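Local structure of geranyltranstransferase (Thermotoga neapolitana, 4WK5) at residues Leu65-Asp70 with His278-Phe283; Ala161-Phe166 with Glu179-Phe184; Glu29-Glu34 with Leu78-Val83. The protein probably acts as a magnesium-dependent prenyltransferase of the farnesyl/geranylgeranyl diphosphate synthase family, joining isoprenoid units. One frame throughout, in Å; residues are numbered along the deposited sequence. Where two conformers were deposited one is given.

Contact 1: Leu65-Asp70 with His278-Phe283; sequences LTVGED and HRTFDF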
loop_
_atom_site.group_PDB
_atom_site.type_symbol
_atom_site.label_atom_id
_atom_site.label_comp_id
_atom_site.label_asym_id
_atom_site.label_seq_id
_atom_site.Cartn_x
_atom_site.Cartn_y
_atom_site.Cartn_z
ATOM N N LEU A 65 21.422 -3.542 -5.534
ATOM C CA LEU A 65 22.443 -4.581 -5.481
ATOM C C LEU A 65 23.853 -4.044 -5.697
ATOM O O LEU A 65 24.791 -4.508 -5.051
ATOM C CB LEU A 65 22.152 -5.682 -6.509
ATOM C CG LEU A 65 20.892 -6.506 -6.245
ATOM C CD1 LEU A 65 20.839 -7.702 -7.192
ATOM C CD2 LEU A 65 20.847 -6.968 -4.802
ATOM N N THR A 66 24.021 -3.079 -6.598
ATOM C CA THR A 66 25.374 -2.596 -6.868
ATOM C C THR A 66 25.884 -1.723 -5.726
ATOM O O THR A 66 27.045 -1.835 -5.336
ATOM C CB THR A 66 25.470 -1.821 -8.202
ATOM O OG1 THR A 66 24.827 -0.543 -8.075
ATOM C CG2 THR A 66 24.837 -2.651 -9.341
ATOM N N VAL A 67 25.020 -0.869 -5.177
ATOM C CA VAL A 67 25.423 -0.027 -4.054
ATOM C C VAL A 67 25.740 -0.914 -2.851
ATOM O O VAL A 67 26.757 -0.735 -2.167
ATOM C CB VAL A 67 24.330 0.992 -3.672
ATOM C CG1 VAL A 67 24.684 1.693 -2.370
ATOM C CG2 VAL A 67 24.137 2.016 -4.799
ATOM N N GLY A 68 24.865 -1.881 -2.593
ATOM C CA GLY A 68 25.084 -2.804 -1.495
ATOM C C GLY A 68 26.359 -3.611 -1.639
ATOM O O GLY A 68 27.078 -3.832 -0.661
ATOM N N GLU A 69 26.656 -4.056 -2.853
ATOM C CA GLU A 69 27.879 -4.818 -3.059
ATOM C C GLU A 69 29.096 -3.916 -2.857
ATOM O O GLU A 69 30.115 -4.347 -2.308
ATOM C CB GLU A 69 27.916 -5.454 -4.447
ATOM C CG GLU A 69 29.062 -6.461 -4.599
ATOM C CD GLU A 69 29.124 -7.089 -5.975
ATOM O OE1 GLU A 69 28.345 -6.662 -6.848
ATOM O OE2 GLU A 69 29.951 -8.006 -6.183
ATOM N N ASP A 70 28.984 -2.658 -3.280
ATOM C CA ASP A 70 30.084 -1.709 -3.120
ATOM C C ASP A 70 30.441 -1.464 -1.650
ATOM O O ASP A 70 31.602 -1.220 -1.334
ATOM C CB ASP A 70 29.752 -0.373 -3.790
ATOM C CG ASP A 70 30.095 -0.353 -5.267
ATOM O OD1 ASP A 70 30.954 -1.150 -5.712
ATOM O OD2 ASP A 70 29.525 0.491 -5.988
ATOM N N HIS A 278 32.625 1.723 -6.875
ATOM C CA HIS A 278 33.082 1.350 -8.222
ATOM C C HIS A 278 32.030 0.732 -9.120
ATOM O O HIS A 278 31.879 1.127 -10.274
ATOM C CB HIS A 278 34.244 0.347 -8.139
ATOM C CG HIS A 278 35.451 0.861 -7.425
ATOM N ND1 HIS A 278 36.095 0.139 -6.445
ATOM C CD2 HIS A 278 36.146 2.014 -7.562
ATOM C CE1 HIS A 278 37.128 0.830 -6.001
ATOM N NE2 HIS A 278 37.180 1.973 -6.662
ATOM N N ARG A 279 31.347 -0.278 -8.597
ATOM C CA ARG A 279 30.339 -0.991 -9.362
ATOM C C ARG A 279 29.195 -0.065 -9.710
ATOM O O ARG A 279 28.667 -0.108 -10.815
ATOM C CB ARG A 279 29.830 -2.196 -8.582
ATOM C CG ARG A 279 30.943 -3.151 -8.181
ATOM C CD ARG A 279 30.404 -4.278 -7.332
ATOM N NE ARG A 279 31.339 -5.396 -7.271
ATOM C CZ ARG A 279 32.338 -5.483 -6.401
ATOM N NH1 ARG A 279 32.530 -4.511 -5.518
ATOM N NH2 ARG A 279 33.145 -6.537 -6.412
ATOM N N THR A 280 28.828 0.788 -8.760
ATOM C CA THR A 280 27.717 1.701 -8.960
ATOM C C THR A 280 28.075 2.750 -10.011
ATOM O O THR A 280 27.275 3.063 -10.897
ATOM C CB THR A 280 27.315 2.366 -7.638
ATOM O OG1 THR A 280 27.020 1.347 -6.671
ATOM C CG2 THR A 280 26.090 3.226 -7.833
ATOM N N PHE A 281 29.294 3.268 -9.923
ATOM C CA PHE A 281 29.816 4.201 -10.908
ATOM C C PHE A 281 29.790 3.601 -12.313
ATOM O O PHE A 281 29.283 4.215 -13.251
ATOM C CB PHE A 281 31.244 4.597 -10.529
ATOM C CG PHE A 281 31.926 5.458 -11.544
ATOM C CD1 PHE A 281 31.681 6.819 -11.589
ATOM C CD2 PHE A 281 32.836 4.913 -12.435
ATOM C CE1 PHE A 281 32.318 7.617 -12.511
ATOM C CE2 PHE A 281 33.482 5.711 -13.364
ATOM C CZ PHE A 281 33.221 7.062 -13.401
ATOM N N ASP A 282 30.337 2.397 -12.448
ATOM C CA ASP A 282 30.379 1.727 -13.742
ATOM C C ASP A 282 28.966 1.482 -14.279
ATOM O O ASP A 282 28.698 1.729 -15.457
ATOM C CB ASP A 282 31.141 0.406 -13.644
ATOM C CG ASP A 282 32.628 0.600 -13.410
ATOM O OD1 ASP A 282 33.161 1.689 -13.725
ATOM O OD2 ASP A 282 33.267 -0.350 -12.918
ATOM N N PHE A 283 28.073 1.009 -13.407
ATOM C CA PHE A 283 26.675 0.751 -13.767
ATOM C C PHE A 283 26.012 2.021 -14.304
ATOM O O PHE A 283 25.434 2.026 -15.400
ATOM C CB PHE A 283 25.917 0.202 -12.547
ATOM C CG PHE A 283 24.434 0.006 -12.765
ATOM C CD1 PHE A 283 23.960 -0.728 -13.842
ATOM C CD2 PHE A 283 23.525 0.542 -11.877
ATOM C CE1 PHE A 283 22.597 -0.912 -14.025
ATOM C CE2 PHE A 283 22.163 0.358 -12.056
ATOM C CZ PHE A 283 21.705 -0.365 -13.137
#
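Asp70, on the last turn of helix 59-70, presses its carboxylate against the first turn of helix 278-289, and both of its oxygens are taken up there. OD1 accepts the N-H of Arg279 through its syn lone pair (Asp70 OD1 to Arg279 N 3.0 Å). OD2 is gripped twice by one residue: Thr280 N approaches from the syn side at 2.9 Å from Asp70 OD2, while Thr280 OG1 comes from the anti side and clearly tilted out of the carboxylate plane, 2.7 Å from the same oxygen. The threonine can do this because its hydroxyl sits anti to the carbonyl carbon and beside its own N (chi1 -56°), placing both donors before the carboxylate. Behind it lies the closely packed part. Thr66 OG1, hydrogen-bonded to Leu63 O one turn back, stands 3.2 Å from Thr280 OG1; the Val67 CG2 methyl rests 3.8 Å from Thr280 CG2. Inward, Val67 leans on Phe194 and Phe198 of helix 175-201, and Thr280 on Leu272 of helix 248-274.

The outer side is looser and built of charge. The exposed Arg279 stretches from CG to NE past Asp70, and Glu69 crosses it nearly at a right angle, its carboxylate stacked over the guanidinium with the two planes 25° apart. Glu69 OE2 is 3.1 Å from Arg279 NE but well out of the guanidinium plane, a purely electrostatic pairing; Glu69 OE1 forms its salt bridge with Lys24 of helix 23-36. Asp70 OD1 and Arg279 NH1 make a long ion pair at 3.7 Å. The helices run roughly antiparallel here, at 150°, joining the C-terminal helix to the bundle. With main-chain N-H groups of a helix start, a hydroxyl and a guanidinium around it, the Asp70 carboxylate is likely to be stabilised in its ionised form.

Contact 2: Ala161-Phe166 with Glu179-Phe184; sequences AMDVEF and EKMYSF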
loop_
_atom_site.group_PDB
_atom_site.type_symbol
_atom_site.label_atom_id
_atom_site.label_comp_id
_atom_site.label_asym_id
_atom_site.label_seq_id
_atom_site.Cartn_x
_atom_site.Cartn_y
_atom_site.Cartn_z
ATOM N N ALA A 161 0.345 12.301 -7.518
ATOM C CA ALA A 161 -0.785 13.222 -7.394
ATOM C C ALA A 161 -0.450 14.581 -8.020
ATOM O O ALA A 161 -1.241 15.117 -8.793
ATOM C CB ALA A 161 -1.194 13.389 -5.922
ATOM N N MET A 162 0.726 15.122 -7.718
ATOM C CA MET A 162 1.141 16.391 -8.346
ATOM C C MET A 162 1.131 16.292 -9.879
ATOM O O MET A 162 0.615 17.175 -10.567
ATOM C CB MET A 162 2.537 16.789 -7.865
ATOM C CG MET A 162 2.619 17.170 -6.392
ATOM S SD MET A 162 4.344 17.276 -5.884
ATOM C CE MET A 162 4.159 17.658 -4.135
ATOM N N ASP A 163 1.690 15.206 -10.409
ATOM C CA ASP A 163 1.781 15.021 -11.862
ATOM C C ASP A 163 0.378 15.055 -12.491
ATOM O O ASP A 163 0.130 15.782 -13.457
ATOM C CB ASP A 163 2.513 13.704 -12.164
ATOM C CG ASP A 163 3.227 13.705 -13.516
ATOM O OD1 ASP A 163 3.423 14.780 -14.131
ATOM O OD2 ASP A 163 3.623 12.603 -13.944
ATOM N N VAL A 164 -0.540 14.295 -11.905
ATOM C CA VAL A 164 -1.920 14.245 -12.384
ATOM C C VAL A 164 -2.606 15.588 -12.266
ATOM O O VAL A 164 -3.275 16.056 -13.203
ATOM C CB VAL A 164 -2.733 13.187 -11.610
ATOM C CG1 VAL A 164 -4.233 13.379 -11.834
ATOM C CG2 VAL A 164 -2.287 11.792 -12.028
ATOM N N GLU A 165 -2.423 16.238 -11.128
ATOM C CA GLU A 165 -3.144 17.481 -10.867
ATOM C C GLU A 165 -2.598 18.677 -11.657
ATOM O O GLU A 165 -3.346 19.602 -11.991
ATOM C CB GLU A 165 -3.129 17.773 -9.368
ATOM C CG GLU A 165 -3.966 16.741 -8.606
ATOM C CD GLU A 165 -4.129 17.072 -7.148
ATOM O OE1 GLU A 165 -4.243 18.279 -6.832
ATOM O OE2 GLU A 165 -4.144 16.127 -6.328
ATOM N N PHE A 166 -1.304 18.659 -11.955
ATOM C CA PHE A 166 -0.687 19.755 -12.697
ATOM C C PHE A 166 -1.131 19.782 -14.154
ATOM O O PHE A 166 -0.965 20.797 -14.830
ATOM C CB PHE A 166 0.847 19.666 -12.627
ATOM C CG PHE A 166 1.423 19.979 -11.268
ATOM C CD1 PHE A 166 0.610 20.394 -10.228
ATOM C CD2 PHE A 166 2.791 19.848 -11.033
ATOM C CE1 PHE A 166 1.140 20.669 -8.972
ATOM C CE2 PHE A 166 3.322 20.126 -9.780
ATOM C CZ PHE A 166 2.495 20.537 -8.757
ATOM N N GLU A 179 9.912 20.800 -10.521
ATOM C CA GLU A 179 11.087 20.066 -10.033
ATOM C C GLU A 179 10.770 19.310 -8.728
ATOM O O GLU A 179 11.263 18.201 -8.510
ATOM C CB GLU A 179 12.282 21.009 -9.824
ATOM C CG GLU A 179 13.492 20.278 -9.243
ATOM C CD GLU A 179 14.825 20.790 -9.758
ATOM O OE1 GLU A 179 14.856 21.877 -10.379
ATOM O OE2 GLU A 179 15.840 20.088 -9.541
ATOM N N LYS A 180 9.927 19.896 -7.881
ATOM C CA LYS A 180 9.510 19.245 -6.643
ATOM C C LYS A 180 8.746 17.953 -6.959
ATOM O O LYS A 180 8.924 16.914 -6.309
ATOM C CB LYS A 180 8.641 20.195 -5.811
ATOM C CG LYS A 180 8.211 19.654 -4.454
ATOM C CD LYS A 180 9.402 19.468 -3.525
ATOM C CE LYS A 180 8.950 19.314 -2.075
ATOM N NZ LYS A 180 10.097 19.160 -1.131
ATOM N N MET A 181 7.890 18.033 -7.970
ATOM C CA MET A 181 7.142 16.875 -8.416
ATOM C C MET A 181 8.080 15.763 -8.913
ATOM O O MET A 181 7.857 14.582 -8.632
ATOM C CB MET A 181 6.141 17.288 -9.501
ATOM C CG MET A 181 5.283 16.147 -10.031
ATOM S SD MET A 181 6.041 15.346 -11.456
ATOM C CE MET A 181 5.866 16.681 -12.660
ATOM N N TYR A 182 9.127 16.133 -9.648
ATOM C CA TYR A 182 10.109 15.140 -10.104
ATOM C C TYR A 182 10.785 14.500 -8.905
ATOM O O TYR A 182 11.013 13.300 -8.865
ATOM C CB TYR A 182 11.173 15.775 -11.008
ATOM C CG TYR A 182 10.746 15.924 -12.454
ATOM C CD1 TYR A 182 9.465 16.349 -12.784
ATOM C CD2 TYR A 182 11.642 15.669 -13.490
ATOM C CE1 TYR A 182 9.076 16.482 -14.106
ATOM C CE2 TYR A 182 11.265 15.805 -14.803
ATOM C CZ TYR A 182 9.984 16.210 -15.107
ATOM O OH TYR A 182 9.606 16.347 -16.424
ATOM N N SER A 183 11.134 15.335 -7.941
ATOM C CA SER A 183 11.808 14.865 -6.738
ATOM C C SER A 183 10.967 13.849 -5.988
ATOM O O SER A 183 11.476 12.832 -5.522
ATOM C CB SER A 183 12.130 16.041 -5.820
ATOM O OG SER A 183 12.600 15.583 -4.570
ATOM N N PHE A 184 9.673 14.124 -5.880
ATOM C CA PHE A 184 8.773 13.217 -5.175
ATOM C C PHE A 184 8.423 11.979 -5.999
ATOM O O PHE A 184 8.439 10.845 -5.493
ATOM C CB PHE A 184 7.471 13.927 -4.792
ATOM C CG PHE A 184 7.549 14.726 -3.510
ATOM C CD1 PHE A 184 8.754 15.211 -3.037
ATOM C CD2 PHE A 184 6.401 14.947 -2.772
ATOM C CE1 PHE A 184 8.810 15.943 -1.854
ATOM C CE2 PHE A 184 6.448 15.679 -1.580
ATOM C CZ PHE A 184 7.652 16.173 -1.127
#
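Met162 and Met181 bring their CA atoms to 6.0 Å where helices 143-166 and 175-201 pass, the axes of the short segments 9.5 Å apart and turned by 142°. The two methionines slide past one another in opposite directions, and Met162 CB meets Met181 CG at 3.6 Å. Met162 continues extended beyond CG, reaching over the opposite helix until its CE methyl lies 3.8 Å from Phe184 CD2. Its sulfur makes an oblique Met-aromatic contact, SD being 5.2 Å from the centroid of the Phe184 ring. Met181 behaves differently: it leaves the backbone with CG anti to N, then folds at chi2 (-91°) and chi3, which carries CE along helix 143-166 to 3.4 Å from Asp163 OD1. Phe166 packs on the other end of Met181, its CE2 being 4.0 Å from CB. Replacing Met181 with alanine would probably open a gap between the helices, leaving Met162 CB without the CG methylene and the Asp163 carboxylate without the thioether packed against it.

The patch also lies at the dimer interface. The Phe184 ring meets Phe40 of the second subunit, Met162 touches Leu42 of that subunit, and Glu165 is hydrogen-bonded to Leu43 and Thr44 there. Asp163 OD2 has a weak, long ion pair with Lys185, the start of a Lys-Thr-Gly sequence that in relatives lies beside the allylic diphosphate. Between the segments themselves the joining is by dispersion, through methylenes, methyl groups and sulfur, so the fit should depend on one methionine lying extended and the other bent.

Contact 3: Glu29-Glu34 with Leu78-Val83; sequences ERRIEE and LVDVAV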
loop_
_atom_site.group_PDB
_atom_site.type_symbol
_atom_site.label_atom_id
_atom_site.label_comp_id
_atom_site.label_asym_id
_atom_site.label_seq_id
_atom_site.Cartn_x
_atom_site.Cartn_y
_atom_site.Cartn_z
ATOM N N GLU A 29 15.246 -11.390 -11.246
ATOM C CA GLU A 29 14.103 -11.992 -11.938
ATOM C C GLU A 29 13.639 -13.277 -11.266
ATOM O O GLU A 29 12.434 -13.547 -11.173
ATOM C CB GLU A 29 14.437 -12.269 -13.406
ATOM C CG GLU A 29 14.837 -11.017 -14.191
ATOM C CD GLU A 29 13.654 -10.100 -14.508
ATOM O OE1 GLU A 29 12.492 -10.449 -14.180
ATOM O OE2 GLU A 29 13.893 -9.020 -15.081
ATOM N N ARG A 30 14.603 -14.079 -10.824
ATOM C CA ARG A 30 14.318 -15.325 -10.122
ATOM C C ARG A 30 13.534 -15.079 -8.842
ATOM O O ARG A 30 12.506 -15.722 -8.587
ATOM C CB ARG A 30 15.626 -16.050 -9.803
ATOM C CG ARG A 30 15.482 -17.291 -8.933
ATOM C CD ARG A 30 14.683 -18.370 -9.628
ATOM N NE ARG A 30 14.811 -19.654 -8.940
ATOM C CZ ARG A 30 13.873 -20.595 -8.926
ATOM N NH1 ARG A 30 12.719 -20.396 -9.552
ATOM N NH2 ARG A 30 14.089 -21.736 -8.281
ATOM N N ARG A 31 14.016 -14.146 -8.029
ATOM C CA ARG A 31 13.353 -13.905 -6.761
ATOM C C ARG A 31 11.977 -13.267 -6.964
ATOM O O ARG A 31 11.013 -13.644 -6.293
ATOM C CB ARG A 31 14.210 -13.021 -5.852
ATOM C CG ARG A 31 13.502 -12.671 -4.550
ATOM C CD ARG A 31 13.252 -13.903 -3.674
ATOM N NE ARG A 31 14.489 -14.389 -3.077
ATOM C CZ ARG A 31 15.008 -13.913 -1.949
ATOM N NH1 ARG A 31 14.397 -12.933 -1.297
ATOM N NH2 ARG A 31 16.144 -14.411 -1.480
ATOM N N ILE A 32 11.866 -12.314 -7.887
ATOM C CA ILE A 32 10.590 -11.620 -8.007
ATOM C C ILE A 32 9.516 -12.570 -8.585
ATOM O O ILE A 32 8.349 -12.482 -8.199
ATOM C CB ILE A 32 10.715 -10.296 -8.832
ATOM C CG1 ILE A 32 9.543 -9.360 -8.503
ATOM C CG2 ILE A 32 10.866 -10.547 -10.331
ATOM C CD1 ILE A 32 9.659 -7.969 -9.130
ATOM N N GLU A 33 9.897 -13.495 -9.464
ATOM C CA GLU A 33 8.899 -14.426 -9.986
ATOM C C GLU A 33 8.448 -15.426 -8.923
ATOM O O GLU A 33 7.307 -15.891 -8.948
ATOM C CB GLU A 33 9.424 -15.167 -11.208
ATOM C CG GLU A 33 9.533 -14.302 -12.460
ATOM C CD GLU A 33 8.202 -13.706 -12.940
ATOM O OE1 GLU A 33 7.128 -14.076 -12.427
ATOM O OE2 GLU A 33 8.233 -12.886 -13.875
ATOM N N GLU A 34 9.339 -15.758 -7.997
ATOM C CA GLU A 34 8.965 -16.620 -6.875
ATOM C C GLU A 34 7.873 -15.964 -6.033
ATOM O O GLU A 34 6.910 -16.629 -5.608
ATOM C CB GLU A 34 10.176 -16.944 -5.994
ATOM C CG GLU A 34 11.122 -17.949 -6.590
ATOM C CD GLU A 34 12.364 -18.158 -5.742
ATOM O OE1 GLU A 34 12.602 -17.355 -4.812
ATOM O OE2 GLU A 34 13.094 -19.138 -6.002
ATOM N N LEU A 78 19.847 -7.699 1.033
ATOM C CA LEU A 78 19.928 -6.768 -0.087
ATOM C C LEU A 78 18.918 -7.177 -1.170
ATOM O O LEU A 78 18.213 -6.333 -1.737
ATOM C CB LEU A 78 21.351 -6.740 -0.648
ATOM C CG LEU A 78 21.924 -5.524 -1.369
ATOM C CD1 LEU A 78 21.904 -4.286 -0.485
ATOM C CD2 LEU A 78 23.345 -5.845 -1.820
ATOM N N VAL A 79 18.852 -8.476 -1.452
ATOM C CA VAL A 79 17.928 -8.983 -2.471
ATOM C C VAL A 79 16.482 -8.666 -2.094
ATOM O O VAL A 79 15.697 -8.239 -2.944
ATOM C CB VAL A 79 18.098 -10.504 -2.678
ATOM C CG1 VAL A 79 16.943 -11.076 -3.500
ATOM C CG2 VAL A 79 19.445 -10.798 -3.335
ATOM N N ASP A 80 16.146 -8.847 -0.817
ATOM C CA ASP A 80 14.815 -8.510 -0.305
ATOM C C ASP A 80 14.425 -7.062 -0.571
ATOM O O ASP A 80 13.311 -6.795 -1.046
ATOM C CB ASP A 80 14.729 -8.777 1.200
ATOM C CG ASP A 80 14.710 -10.253 1.531
ATOM O OD1 ASP A 80 14.368 -11.060 0.644
ATOM O OD2 ASP A 80 15.036 -10.595 2.687
ATOM N N VAL A 81 15.341 -6.138 -0.271
ATOM C CA VAL A 81 15.127 -4.717 -0.500
ATOM C C VAL A 81 14.993 -4.445 -1.992
ATOM O O VAL A 81 14.088 -3.717 -2.410
ATOM C CB VAL A 81 16.286 -3.853 0.085
ATOM C CG1 VAL A 81 16.110 -2.382 -0.259
ATOM C CG2 VAL A 81 16.362 -4.040 1.596
ATOM N N ALA A 82 15.895 -5.022 -2.793
ATOM C CA ALA A 82 15.857 -4.773 -4.226
ATOM C C ALA A 82 14.531 -5.219 -4.836
ATOM O O ALA A 82 13.927 -4.477 -5.598
ATOM C CB ALA A 82 17.032 -5.464 -4.937
ATOM N N VAL A 83 14.078 -6.422 -4.501
ATOM C CA VAL A 83 12.818 -6.904 -5.070
ATOM C C VAL A 83 11.632 -6.099 -4.552
ATOM O O VAL A 83 10.710 -5.809 -5.318
ATOM C CB VAL A 83 12.624 -8.408 -4.801
ATOM C CG1 VAL A 83 11.269 -8.865 -5.292
ATOM C CG2 VAL A 83 13.718 -9.183 -5.505
#
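Arg31 lays its guanidinium over the Val79 side chain and reaches past it to Asp80. The CG1 methyl of Val79 sits over the centre of one face, 3.8 Å from Arg31 CZ, while Asp80 takes the edge. Arg31 NH1 donates to Asp80 OD1 at 2.7 Å, in a salt bridge whose oxygen lies almost in the guanidinium plane but whose N-H...O angle, 133°, is well bent. The arginine reaches there by a curled path: it departs with CG anti to the backbone N, then bends at chi2 and chi3, laying CB and CG against the two valines. Val83 CG2 touches that bend, 3.6 Å from Arg31 CG. Its other methyl serves the neighbouring residue, Val83 CG1 lying 3.7 Å from Ile32 CG1. The two methyl branches of Val83 are thus divided between a charged chain and an apolar one.

The helices cross at -68°, which restricts the touching residues to a short patch around Ile32 and Val83. Helix 23-36 here lies across helix 75-96, a long helix of the all-alpha isoprenoid synthase bundle; farther along, at its C-terminal end, helix 75-96 reaches the first aspartate-rich motif, which in this family binds magnesium and the substrate diphosphate.

A second shell fixes the arginine. Glu76, one turn before Asp80, forms a salt bridge with Arg31 NH2, and the guanidinium probably eases the repulsion between the neighbouring carboxylates of Glu76 and Asp80. On its own helix Arg31 NE has a long ion pair with Glu34 OE1, at 3.9 Å. Glu34 OE2 lies over the face of the Arg30 guanidinium. Ile32 is backed by Val52 of helix 43-53, whereas Val81, farther round helix 75-96, packs on Phe192 and Ala196 of helix 175-201.

Overall arrangement
From the N terminus, residues 29-34 open contact 3 and residues 65-70 open contact 1 before contact 3 closes at 78-83, so these two loops cross. Contact 2 closes a short loop between helices 143-166 and 175-201, after contact 3 has closed and nested within contact 1, which itself closes only at 278-283, near the C terminus. Contacts 1 and 3 are joined directly: Leu78 CD2 packs 3.5 Å from Gly68 CA, through the successive helices 59-70 and 75-96. Together they tie both chain ends to the bundle. Contact 2 lies on the opposite side of the chain's centre from both, its centre 29 Å from that of contact 1, beside the second subunit.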